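Local atomic coordinates of protease (Penicillium cyclopium, PDB entry 5Z6O), a protein that cleaves peptide bonds as a subtilisin-type serine endopeptidase related to proteinase K, and probably degrades casein, gelatin and type IV collagen. Residues T75-T80 / T227-P232; L159-G164 / S173-A178. All coordinates share one frame; numbering follows the deposited sequence. Where two conformers were deposited one is given.

Contact 1: residues T75-T80 / T227-P232. With PMS (phenylmethanesulfonic acid), chain C.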
ATOM      1  N   THR A  75      -0.676   7.798  -8.652  1.00 10.36           N
ATOM      2  CA  THR A  75      -0.735   6.797  -9.716  1.00 10.85           C
ATOM      3  C   THR A  75       0.281   5.693  -9.478  1.00  8.60           C
ATOM      4  O   THR A  75      -0.001   4.507  -9.680  1.00  9.72           O
ATOM      5  CB  THR A  75      -0.450   7.466 -11.057  1.00 11.20           C
ATOM      6  OG1 THR A  75      -1.448   8.478 -11.280  1.00 11.82           O
ATOM      7  CG2 THR A  75      -0.415   6.416 -12.230  1.00 10.58           C
ATOM      8  N   HIS A  76       1.468   6.079  -9.041  1.00  8.46           N
ATOM      9  CA  HIS A  76       2.547   5.118  -8.844  1.00  6.62           C
ATOM     10  C   HIS A  76       2.180   4.127  -7.733  1.00 10.76           C
ATOM     11  O   HIS A  76       2.300   2.904  -7.894  1.00  9.46           O
ATOM     12  CB  HIS A  76       3.826   5.907  -8.509  1.00  7.76           C
ATOM     13  CG  HIS A  76       5.096   5.095  -8.524  1.00  9.69           C
ATOM     14  ND1 HIS A  76       5.529   4.335  -7.443  1.00  9.34           N
ATOM     15  CD2 HIS A  76       6.046   4.962  -9.479  1.00  8.06           C
ATOM     16  CE1 HIS A  76       6.680   3.755  -7.756  1.00  8.40           C
ATOM     17  NE2 HIS A  76       7.020   4.132  -8.976  1.00 10.08           N
ATOM     18  N   THR A  77       1.675   4.636  -6.611  1.00  8.30           N
ATOM     19  CA  THR A  77       1.308   3.735  -5.520  1.00  8.32           C
ATOM     20  C   THR A  77       0.090   2.888  -5.857  1.00  7.44           C
ATOM     21  O   THR A  77       0.075   1.679  -5.557  1.00 10.59           O
ATOM     22  CB  THR A  77       1.077   4.511  -4.219  1.00  8.54           C
ATOM     23  OG1 THR A  77       0.002   5.444  -4.379  1.00  8.95           O
ATOM     24  CG2 THR A  77       2.400   5.268  -3.803  1.00  8.81           C
ATOM     25  N   ALA A  78      -0.931   3.476  -6.508  1.00  8.18           N
ATOM     26  CA  ALA A  78      -2.037   2.625  -6.942  1.00  8.88           C
ATOM     27  C   ALA A  78      -1.547   1.533  -7.895  1.00  7.98           C
ATOM     28  O   ALA A  78      -2.054   0.399  -7.896  1.00  7.71           O
ATOM     29  CB  ALA A  78      -3.099   3.493  -7.633  1.00  8.49           C
ATOM     30  N   SER A  79      -0.583   1.869  -8.737  1.00  8.09           N
ATOM     31  CA  SER A  79      -0.056   0.912  -9.706  1.00  7.35           C
ATOM     32  C   SER A  79       0.674  -0.243  -9.019  1.00  9.53           C
ATOM     33  O   SER A  79       0.497  -1.402  -9.397  1.00  7.86           O
ATOM     34  CB  SER A  79       0.871   1.662 -10.689  1.00  9.62           C
ATOM     35  OG  SER A  79       1.487   0.753 -11.576  1.00  9.90           O
ATOM     36  N   THR A  80       1.510   0.055  -8.027  1.00  7.77           N
ATOM     37  CA  THR A  80       2.147  -1.004  -7.238  1.00  6.70           C
ATOM     38  C   THR A  80       1.102  -1.892  -6.583  1.00  9.97           C
ATOM     39  O   THR A  80       1.287  -3.108  -6.492  1.00  7.12           O
ATOM     40  CB  THR A  80       3.056  -0.353  -6.178  1.00  6.92           C
ATOM     41  OG1 THR A  80       4.143   0.278  -6.866  1.00  9.39           O
ATOM     42  CG2 THR A  80       3.596  -1.363  -5.171  1.00  8.49           C
ATOM     43  N   THR A 227       9.034   4.866   1.918  1.00  6.87           N
ATOM     44  CA  THR A 227       8.034   3.977   2.516  1.00  8.96           C
ATOM     45  C   THR A 227       6.677   4.136   1.823  1.00  7.97           C
ATOM     46  O   THR A 227       5.825   3.250   1.944  1.00  7.39           O
ATOM     47  CB  THR A 227       7.863   4.229   4.014  1.00 10.45           C
ATOM     48  OG1 THR A 227       7.563   5.594   4.238  1.00  9.49           O
ATOM     49  CG2 THR A 227       9.156   3.880   4.812  1.00 10.05           C
ATOM     50  N   SER A 228       6.475   5.244   1.083  1.00  8.81           N
ATOM     51  CA  SER A 228       5.305   5.358   0.207  1.00  9.74           C
ATOM     52  C   SER A 228       5.218   4.215  -0.789  1.00 11.75           C
ATOM     53  O   SER A 228       4.115   3.868  -1.235  1.00  8.72           O
ATOM     54  CB  SER A 228       5.325   6.691  -0.586  1.00 10.06           C
ATOM     55  OG  SER A 228       5.166   7.797   0.305  1.00 25.32           O
ATOM     56  N   MET A 229       6.367   3.702  -1.241  1.00  7.17           N
ATOM     57  CA  MET A 229       6.396   2.591  -2.187  1.00  8.33           C
ATOM     58  C   MET A 229       6.206   1.241  -1.505  1.00  6.56           C
ATOM     59  O   MET A 229       5.753   0.277  -2.134  1.00  8.67           O
ATOM     60  CB  MET A 229       7.739   2.590  -2.926  1.00  8.92           C
ATOM     61  CG  MET A 229       7.874   3.667  -4.031  1.00 10.03           C
ATOM     62  SD  MET A 229       7.843   5.372  -3.406  1.00 12.59           S
ATOM     63  CE  MET A 229       6.303   5.980  -4.035  1.00 14.81           C
ATOM     64  N   ALA A 230       6.533   1.170  -0.227  1.00  6.59           N
ATOM     65  CA  ALA A 230       6.443  -0.059   0.536  1.00  5.59           C
ATOM     66  C   ALA A 230       4.987  -0.356   0.901  1.00  6.87           C
ATOM     67  O   ALA A 230       4.481  -1.447   0.619  1.00  7.36           O
ATOM     68  CB  ALA A 230       7.324   0.089   1.789  1.00  9.55           C
ATOM     69  N   ALA A 231       4.275   0.634   1.434  1.00  5.87           N
ATOM     70  CA  ALA A 231       2.890   0.401   1.861  1.00  7.34           C
ATOM     71  C   ALA A 231       1.978  -0.227   0.798  1.00  5.72           C
ATOM     72  O   ALA A 231       1.207  -1.141   1.149  1.00  6.41           O
ATOM     73  CB  ALA A 231       2.272   1.712   2.368  1.00  7.68           C
ATOM     74  N   PRO A 232       1.968   0.213  -0.464  1.00  5.69           N
ATOM     75  CA  PRO A 232       1.034  -0.380  -1.423  1.00  5.00           C
ATOM     76  C   PRO A 232       1.345  -1.825  -1.759  1.00  6.92           C
ATOM     77  O   PRO A 232       0.422  -2.538  -2.193  1.00  8.68           O
ATOM     78  CB  PRO A 232       1.149   0.543  -2.663  1.00  8.04           C
ATOM     79  CG  PRO A 232       2.421   1.259  -2.498  1.00 11.36           C
ATOM     80  CD  PRO A 232       2.597   1.423  -1.006  1.00  7.15           C
TER
HETATM   81  C   PMS C 302       5.766  10.227   0.715  1.00 50.72           C
HETATM   82  S   PMS C 302       6.407   8.718  -0.064  1.00 73.34           S
HETATM   83  C1  PMS C 302       5.676  10.060   2.239  0.56 57.13           C
HETATM   84  C2  PMS C 302       5.355   8.845   2.833  0.56 21.34           C
HETATM   85  C3  PMS C 302       5.276   8.739   4.215  0.56 32.69           C
HETATM   86  C4  PMS C 302       5.522   9.842   5.019  0.56 33.79           C
HETATM   87  C5  PMS C 302       5.838  11.055   4.425  0.56 41.16           C
HETATM   88  C6  PMS C 302       5.929  11.160   3.047  0.56 55.48           C
HETATM   89  O2S PMS C 302       6.987   8.988  -1.420  1.00 79.29           O
HETATM   90  O1S PMS C 302       7.575   8.155   0.689  1.00 98.40           O
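Ser-228 meets Thr-77 through its carbonyl: the methyl CG2 of Thr-77 packs 3.4 Å from Ser-228 O. That oxygen accepts its hydrogen bond from Ser-136 OG. Thr-77 turns OG1 the other way, to His-73 O, and its side chain also lies beside Asp-42. The other end of Ser-228 is chemically modified. OG sits beside its own backbone N, anti to the carbonyl carbon (chi1 -67°). A covalent bond of 1.6 Å joins Ser-228 OG to PMS S, the sulfur of the phenylmethanesulfonyl group. Ser-228 N donates to O1S of the same group over 3.1 Å, and Asn-165 ND2 is a second donor to the inhibitor, as in the oxyanion hole of subtilases.

Next along, Met-229 bends at both chi2 and chi3, which brings CE up against His-76 and Thr-77. There CE lies 3.9 Å from His-76 ND1 and 4.0 Å from Thr-77 CG2, while Met-229 CG packs against His-76 CE1. The sulfur stands obliquely to the imidazole, and the ring's NE2 is tied to Lys-222 O.

Pro-232 closes the contact. Its ring wedges between two threonines one turn apart, with CB 3.3 Å from Thr-77 O and CG 3.9 Å from Thr-80 CG2. Lacking an N-H, it breaks the backbone bonding of its helix, which kinks here; the two short helical segments run at 34° to each other, their axes 8.6 Å apart at closest approach.

Helix 73-82 and helix 227-245 thus meet through methyl, methionine and proline carbons set against carbonyl oxygens and the His-76 ring. This buried seam adjoins Asp-42 and, beside Met-229, His-73, and it includes Ser-228; these are the likely charge-relay residues, the serine sulfonylated as expected of an inhibited serine protease.

Contact 2: residues L159-G164 / S173-A178. With PMS (phenylmethanesulfonic acid), chain C.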
ATOM      1  N   LEU A 159      -6.119  -1.021   6.672  1.00  8.40           N
ATOM      2  CA  LEU A 159      -5.432   0.232   6.395  1.00  8.12           C
ATOM      3  C   LEU A 159      -3.930   0.005   6.459  1.00  6.53           C
ATOM      4  O   LEU A 159      -3.388  -0.300   7.528  1.00 10.85           O
ATOM      5  CB  LEU A 159      -5.898   1.328   7.368  1.00  8.48           C
ATOM      6  CG  LEU A 159      -5.203   2.696   7.239  1.00 11.71           C
ATOM      7  CD1 LEU A 159      -5.166   3.201   5.788  1.00  9.70           C
ATOM      8  CD2 LEU A 159      -5.934   3.680   8.145  1.00 13.51           C
ATOM      9  N   SER A 160      -3.254   0.086   5.319  0.62  7.14           N
ATOM     10  CA  SER A 160      -1.796   0.038   5.289  0.62  6.13           C
ATOM     11  C   SER A 160      -1.245   1.457   5.212  0.62  9.00           C
ATOM     12  O   SER A 160      -1.706   2.264   4.402  0.62  9.17           O
ATOM     13  CB  SER A 160      -1.303  -0.800   4.104  0.62  5.91           C
ATOM     14  OG  SER A 160      -1.791  -0.285   2.894  0.62  7.53           O
ATOM     15  N   VAL A 161      -0.251   1.753   6.050  1.00  7.17           N
ATOM     16  CA  VAL A 161       0.300   3.096   6.212  1.00  7.59           C
ATOM     17  C   VAL A 161       1.810   3.074   6.063  1.00 10.57           C
ATOM     18  O   VAL A 161       2.481   2.243   6.686  1.00  8.76           O
ATOM     19  CB  VAL A 161      -0.083   3.650   7.609  1.00 12.26           C
ATOM     20  CG1 VAL A 161       0.497   5.003   7.814  1.00 20.54           C
ATOM     21  CG2 VAL A 161      -1.614   3.735   7.752  1.00 13.82           C
ATOM     22  N   ALA A 162       2.348   4.034   5.303  1.00  9.24           N
ATOM     23  CA  ALA A 162       3.793   4.205   5.226  1.00  9.24           C
ATOM     24  C   ALA A 162       4.348   4.612   6.585  1.00 11.46           C
ATOM     25  O   ALA A 162       3.782   5.463   7.286  1.00 13.70           O
ATOM     26  CB  ALA A 162       4.145   5.262   4.185  1.00 11.26           C
ATOM     27  N   ALA A 163       5.478   4.024   6.964  1.00  9.62           N
ATOM     28  CA  ALA A 163       6.008   4.357   8.294  1.00 11.52           C
ATOM     29  C   ALA A 163       6.614   5.751   8.345  1.00 13.55           C
ATOM     30  O   ALA A 163       6.710   6.330   9.444  1.00 16.24           O
ATOM     31  CB  ALA A 163       7.057   3.336   8.718  1.00 12.72           C
ATOM     32  N   GLY A 164       7.028   6.300   7.200  1.00 10.79           N
ATOM     33  CA  GLY A 164       7.704   7.583   7.173  1.00 10.58           C
ATOM     34  C   GLY A 164       9.171   7.438   6.792  1.00 15.00           C
ATOM     35  O   GLY A 164       9.767   6.347   6.845  1.00 13.36           O
ATOM     36  N   SER A 173       4.898   9.765  14.553  1.00 21.88           N
ATOM     37  CA  SER A 173       4.304  10.113  13.277  0.69 16.75           C
ATOM     38  C   SER A 173       2.868   9.621  13.228  1.00 15.56           C
ATOM     39  O   SER A 173       2.528   8.613  13.850  1.00 16.61           O
ATOM     40  CB  SER A 173       5.111   9.504  12.125  0.69 23.64           C
ATOM     41  OG  SER A 173       6.371  10.132  12.022  0.69 28.99           O
ATOM     42  N   SER A 174       2.034  10.341  12.478  1.00 13.32           N
ATOM     43  CA  SER A 174       0.643   9.985  12.292  1.00  9.66           C
ATOM     44  C   SER A 174       0.349   9.922  10.805  1.00 11.67           C
ATOM     45  O   SER A 174       0.771  10.805  10.063  1.00 13.54           O
ATOM     46  CB  SER A 174      -0.280  11.015  12.955  1.00  9.86           C
ATOM     47  OG  SER A 174      -0.179  10.871  14.359  1.00 12.82           O
ATOM     48  N   PRO A 175      -0.401   8.908  10.341  1.00 12.34           N
ATOM     49  CA  PRO A 175      -1.091   7.873  11.122  1.00 10.53           C
ATOM     50  C   PRO A 175      -0.255   6.610  11.415  1.00  9.16           C
ATOM     51  O   PRO A 175      -0.826   5.637  11.899  1.00 11.58           O
ATOM     52  CB  PRO A 175      -2.310   7.536  10.232  1.00 12.07           C
ATOM     53  CG  PRO A 175      -1.842   7.785   8.843  1.00 15.10           C
ATOM     54  CD  PRO A 175      -0.807   8.902   8.921  1.00 10.57           C
ATOM     55  N   ALA A 176       1.077   6.644  11.213  1.00  9.16           N
ATOM     56  CA  ALA A 176       1.876   5.440  11.457  1.00 12.12           C
ATOM     57  C   ALA A 176       1.712   4.914  12.873  1.00 12.48           C
ATOM     58  O   ALA A 176       1.795   3.697  13.096  1.00 14.73           O
ATOM     59  CB  ALA A 176       3.352   5.721  11.192  1.00 17.94           C
ATOM     60  N   SER A 177       1.503   5.808  13.850  1.00 13.40           N
ATOM     61  CA  SER A 177       1.412   5.413  15.247  1.00 13.63           C
ATOM     62  C   SER A 177       0.001   5.040  15.667  1.00 16.08           C
ATOM     63  O   SER A 177      -0.210   4.729  16.842  1.00 21.05           O
ATOM     64  CB  SER A 177       1.940   6.548  16.155  1.00 13.22           C
ATOM     65  OG  SER A 177       1.183   7.710  15.945  1.00 13.28           O
ATOM     66  N   ALA A 178      -0.962   5.047  14.744  1.00 14.48           N
ATOM     67  CA  ALA A 178      -2.363   4.895  15.117  1.00 15.52           C
ATOM     68  C   ALA A 178      -2.694   3.465  15.520  1.00 19.89           C
ATOM     69  O   ALA A 178      -2.049   2.513  15.061  1.00 20.44           O
ATOM     70  CB  ALA A 178      -3.281   5.302  13.960  1.00 16.51           C
TER
HETATM   71  C   PMS C 302       5.766  10.227   0.715  1.00 50.72           C
HETATM   72  S   PMS C 302       6.407   8.718  -0.064  1.00 73.34           S
HETATM   73  C1  PMS C 302       5.676  10.060   2.239  0.56 57.13           C
HETATM   74  C2  PMS C 302       5.355   8.845   2.833  0.56 21.34           C
HETATM   75  C3  PMS C 302       5.276   8.739   4.215  0.56 32.69           C
HETATM   76  C4  PMS C 302       5.522   9.842   5.019  0.56 33.79           C
HETATM   77  C5  PMS C 302       5.838  11.055   4.425  0.56 41.16           C
HETATM   78  C6  PMS C 302       5.929  11.160   3.047  0.56 55.48           C
HETATM   79  O2S PMS C 302       6.987   8.988  -1.420  1.00 79.29           O
HETATM   80  O1S PMS C 302       7.575   8.155   0.689  1.00 98.40           O
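Val-161 meets Pro-175 chiefly through CG1. This branch stands anti to its own backbone N (chi1 178°), a rotation that lays Val-161 CG1 3.8 Å from Pro-175 CG and equally near Ala-176 N. A cis peptide bond precedes Pro-175, and the chain then enters a type I turn from Pro-175 to Ala-178, closed by Ala-178 N bonding Pro-175 O.

Across this contact the methyl of Ala-176 lies nearer to backbone oxygens than to the Val-161 side chain: CB is 3.8 Å from Ala-163 O and 3.9 Å from Ala-162 O, at the end of strand 157-162. Ala-163 O is itself bonded to Asn-198 ND2.

Ser-177 ties the turn back to the residues before it. With OG held between its backbone N and carbonyl carbon (chi1 59°), the hydroxyl folds back to donate to Ser-173 O at 2.6 Å, while Ser-177 N approaches the same oxygen from the opposite face at 3.0 Å. Asn-146 ND2 is a further partner of the hydroxyl.

Ala-162 directs its CB away from the turn, to 3.7 Å from C3 of the inhibitor ring, and Gly-164 CA lies 3.8 Å from ring atom C4. This strand end, consistent with one wall of the S1 pocket in subtilases, offers small apolar surfaces to the phenyl group, while Ser-173 O, accepting from both N and OG of Ser-177, pins the turn packed behind it.

In the fold
Both contacts border the phenylmethanesulfonyl group from different directions: contact 1 supplies the serine that carries the sulfur, contact 2 the strand end beside the phenyl ring. Their centres are 14 Å apart, and 159-164 and 173-178 both fall within the chain loop closed by 75-80 and 227-232. Thr-227 is the direct joint. Its OG1 lies 3.1 Å from Gly-164 N, a probable hydrogen bond, and 3.4 Å from Ala-162 CB; the hydroxyl also bonds Asn-165 OD1, which may help position the amide whose ND2 bonds the inhibitor. Further back, Ala-231 CB packs 3.7 Å from Ala-162 N, setting the nucleophile's helix against the pocket strand.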